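Local coordinates for centrosomal protein of 104 kDa (Homo sapiens, PDB 5LPH) that is required for ciliogenesis and for structural integrity at the ciliary tip, and interacts with tubulin, the fragment here being its TOG domain, at residues 116-121 with 166-170. Sequence-based numbering, arbitrary orientation. Where two conformers were deposited one is given.
Sequences LKMIIT and EMALF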
ATOM      1  N   LEU A 116       4.164  10.274   7.258  1.00 46.91           N
ATOM      2  CA  LEU A 116       4.008   9.986   5.831  1.00 44.88           C
ATOM      3  C   LEU A 116       2.908  10.838   5.221  1.00 45.71           C
ATOM      4  O   LEU A 116       3.108  11.438   4.165  1.00 45.88           O
ATOM      5  CB  LEU A 116       3.706   8.498   5.603  1.00 43.76           C
ATOM      6  CG  LEU A 116       3.640   7.992   4.157  1.00 43.09           C
ATOM      7  CD1 LEU A 116       4.842   8.425   3.330  1.00 41.32           C
ATOM      8  CD2 LEU A 116       3.504   6.476   4.140  1.00 42.98           C
ATOM      9  N   LYS A 117       1.766  10.905   5.901  1.00 46.10           N
ATOM     10  CA  LYS A 117       0.651  11.737   5.457  1.00 48.52           C
ATOM     11  C   LYS A 117       1.031  13.223   5.367  1.00 50.50           C
ATOM     12  O   LYS A 117       0.664  13.895   4.405  1.00 50.74           O
ATOM     13  CB  LYS A 117      -0.578  11.544   6.356  1.00 48.86           C
ATOM     14  CG  LYS A 117      -1.730  12.483   6.031  1.00 49.49           C
ATOM     15  CD  LYS A 117      -3.052  12.017   6.609  1.00 51.61           C
ATOM     16  CE  LYS A 117      -4.126  13.069   6.371  1.00 52.51           C
ATOM     17  NZ  LYS A 117      -5.419  12.702   7.005  1.00 54.75           N
HETATM   18  N   MSE A 118       1.774  13.723   6.351  1.00 54.18           N
HETATM   19  CA  MSE A 118       2.219  15.126   6.349  0.50 53.90           C
HETATM   20  C   MSE A 118       3.135  15.403   5.179  1.00 53.10           C
HETATM   21  O   MSE A 118       3.053  16.462   4.568  1.00 50.91           O
HETATM   22  CB  MSE A 118       2.914  15.486   7.666  0.50 55.43           C
HETATM   23  CG  MSE A 118       3.416  16.939   7.690  0.50 56.68           C
HETATM   24 SE   MSE A 118       5.266  16.988   6.996  0.50 59.01          SE
HETATM   25  CE  MSE A 118       5.946  16.187   8.650  0.50 58.15           C
ATOM     26  N   ILE A 119       4.033  14.467   4.868  1.00 51.35           N
ATOM     27  CA  ILE A 119       4.972  14.633   3.747  1.00 50.82           C
ATOM     28  C   ILE A 119       4.232  14.731   2.402  1.00 51.45           C
ATOM     29  O   ILE A 119       4.511  15.627   1.604  1.00 50.44           O
ATOM     30  CB  ILE A 119       6.032  13.500   3.699  1.00 49.68           C
ATOM     31  CG1 ILE A 119       6.996  13.626   4.883  1.00 50.93           C
ATOM     32  CG2 ILE A 119       6.843  13.553   2.407  1.00 49.88           C
ATOM     33  CD1 ILE A 119       7.760  12.358   5.196  1.00 51.09           C
ATOM     34  N   ILE A 120       3.302  13.811   2.158  1.00 52.07           N
ATOM     35  CA  ILE A 120       2.562  13.776   0.892  1.00 52.56           C
ATOM     36  C   ILE A 120       1.567  14.942   0.767  1.00 53.13           C
ATOM     37  O   ILE A 120       1.485  15.559  -0.286  1.00 52.19           O
ATOM     38  CB  ILE A 120       1.840  12.419   0.686  1.00 52.18           C
ATOM     39  CG1 ILE A 120       2.863  11.284   0.563  1.00 51.09           C
ATOM     40  CG2 ILE A 120       0.948  12.459  -0.558  1.00 52.42           C
ATOM     41  CD1 ILE A 120       2.291   9.901   0.802  1.00 51.82           C
ATOM     42  N   THR A 121       0.835  15.231   1.843  1.00 54.77           N
ATOM     43  CA  THR A 121      -0.316  16.154   1.821  1.00 55.87           C
ATOM     44  C   THR A 121      -0.005  17.610   2.196  1.00 57.84           C
ATOM     45  O   THR A 121      -0.781  18.504   1.856  1.00 59.70           O
ATOM     46  CB  THR A 121      -1.428  15.559   2.746  1.00 54.80           C
ATOM     47  OG1 THR A 121      -1.861  14.315   2.188  1.00 56.06           O
ATOM     48  CG2 THR A 121      -2.674  16.451   2.997  1.00 55.84           C
ATOM     49  N   GLU A 166      -6.874   5.751   2.118  1.00 50.25           N
ATOM     50  CA  GLU A 166      -6.748   7.200   2.306  1.00 52.63           C
ATOM     51  C   GLU A 166      -5.756   7.832   1.314  1.00 52.92           C
ATOM     52  O   GLU A 166      -6.058   8.867   0.715  1.00 55.79           O
ATOM     53  CB  GLU A 166      -6.311   7.496   3.746  1.00 55.10           C
ATOM     54  CG  GLU A 166      -6.692   8.868   4.269  1.00 57.18           C
ATOM     55  CD  GLU A 166      -6.279   9.079   5.718  1.00 59.74           C
ATOM     56  OE1 GLU A 166      -6.298   8.103   6.512  1.00 62.90           O
ATOM     57  OE2 GLU A 166      -5.934  10.232   6.064  1.00 60.82           O
HETATM   58  N   MSE A 167      -4.589   7.211   1.138  1.00 52.89           N
HETATM   59  CA  MSE A 167      -3.569   7.715   0.202  1.00 55.28           C
HETATM   60  C   MSE A 167      -4.004   7.549  -1.231  1.00 52.36           C
HETATM   61  O   MSE A 167      -3.805   8.456  -2.035  1.00 52.53           O
HETATM   62  CB  MSE A 167      -2.199   7.036   0.318  1.00 59.10           C
HETATM   63  CG  MSE A 167      -1.285   7.386   1.476  1.00 64.29           C
HETATM   64 SE   MSE A 167       0.524   6.795   0.906  1.00 74.33          SE
HETATM   65  CE  MSE A 167       0.256   4.841   0.801  1.00 71.42           C
ATOM     66  N   ALA A 168      -4.607   6.407  -1.564  1.00 50.23           N
ATOM     67  CA  ALA A 168      -5.103   6.154  -2.923  1.00 51.10           C
ATOM     68  C   ALA A 168      -6.087   7.215  -3.440  1.00 53.09           C
ATOM     69  O   ALA A 168      -6.185   7.422  -4.658  1.00 54.87           O
ATOM     70  CB  ALA A 168      -5.732   4.772  -3.012  1.00 50.10           C
ATOM     71  N   LEU A 169      -6.807   7.866  -2.521  1.00 55.61           N
ATOM     72  CA  LEU A 169      -7.786   8.904  -2.858  1.00 59.55           C
ATOM     73  C   LEU A 169      -7.305  10.363  -2.666  1.00 61.07           C
ATOM     74  O   LEU A 169      -8.015  11.283  -3.073  1.00 62.16           O
ATOM     75  CB  LEU A 169      -9.097   8.643  -2.090  1.00 59.07           C
ATOM     76  CG  LEU A 169      -9.889   7.418  -2.605  1.00 60.20           C
ATOM     77  CD1 LEU A 169     -10.732   6.662  -1.573  1.00 59.98           C
ATOM     78  CD2 LEU A 169     -10.741   7.866  -3.785  1.00 62.65           C
ATOM     79  N   PHE A 170      -6.124  10.583  -2.079  1.00 64.16           N
ATOM     80  CA  PHE A 170      -5.488  11.914  -2.112  1.00 69.35           C
ATOM     81  C   PHE A 170      -5.257  12.313  -3.570  1.00 71.32           C
ATOM     82  O   PHE A 170      -4.731  11.527  -4.362  1.00 67.50           O
ATOM     83  CB  PHE A 170      -4.115  11.947  -1.395  1.00 72.53           C
ATOM     84  CG  PHE A 170      -4.162  11.795   0.135  1.00 76.10           C
ATOM     85  CD1 PHE A 170      -5.284  12.119   0.937  1.00 77.27           C
ATOM     86  CD2 PHE A 170      -3.020  11.328   0.786  1.00 76.13           C
ATOM     87  CE1 PHE A 170      -5.238  11.945   2.327  1.00 76.96           C
ATOM     88  CE2 PHE A 170      -2.977  11.151   2.162  1.00 74.98           C
ATOM     89  CZ  PHE A 170      -4.083  11.464   2.934  1.00 76.42           C
TER
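F170 wedges its broad, flat ring against the flank of helix 106-126, meeting K117, I120 and T121 where two helices of successive HEAT-type layers in the TOG domain pack side by side. The CA-to-CB bond of F170, N-cap residue of helix 171-174, points toward them. T121 OG1 lies over one ring face, 3.4 Å from F170 CE2; a small, partly polar threonine suits this half-exposed border. I120 CG2 approaches the ring obliquely, 4.3 Å from F170 CD2; branched, I120 also offers M167 an aliphatic surface. Deeper in, the long, unbranched methionine side chain of M167 (here selenomethionine) rests against I120 and L116, with I120 CD1 3.6 Å and L116 CD2 4.4 Å from M167 SE. Helix 131-147 closes this apolar layer: I142 touches M167, and C137 touches I120. On the partly exposed side, long K117 extends all-trans, its CE 3.8 Å from F170 CZ, and its ammonium reaches the E166 carboxylate in a salt bridge, K117 NZ to E166 OE2 at 2.7 Å.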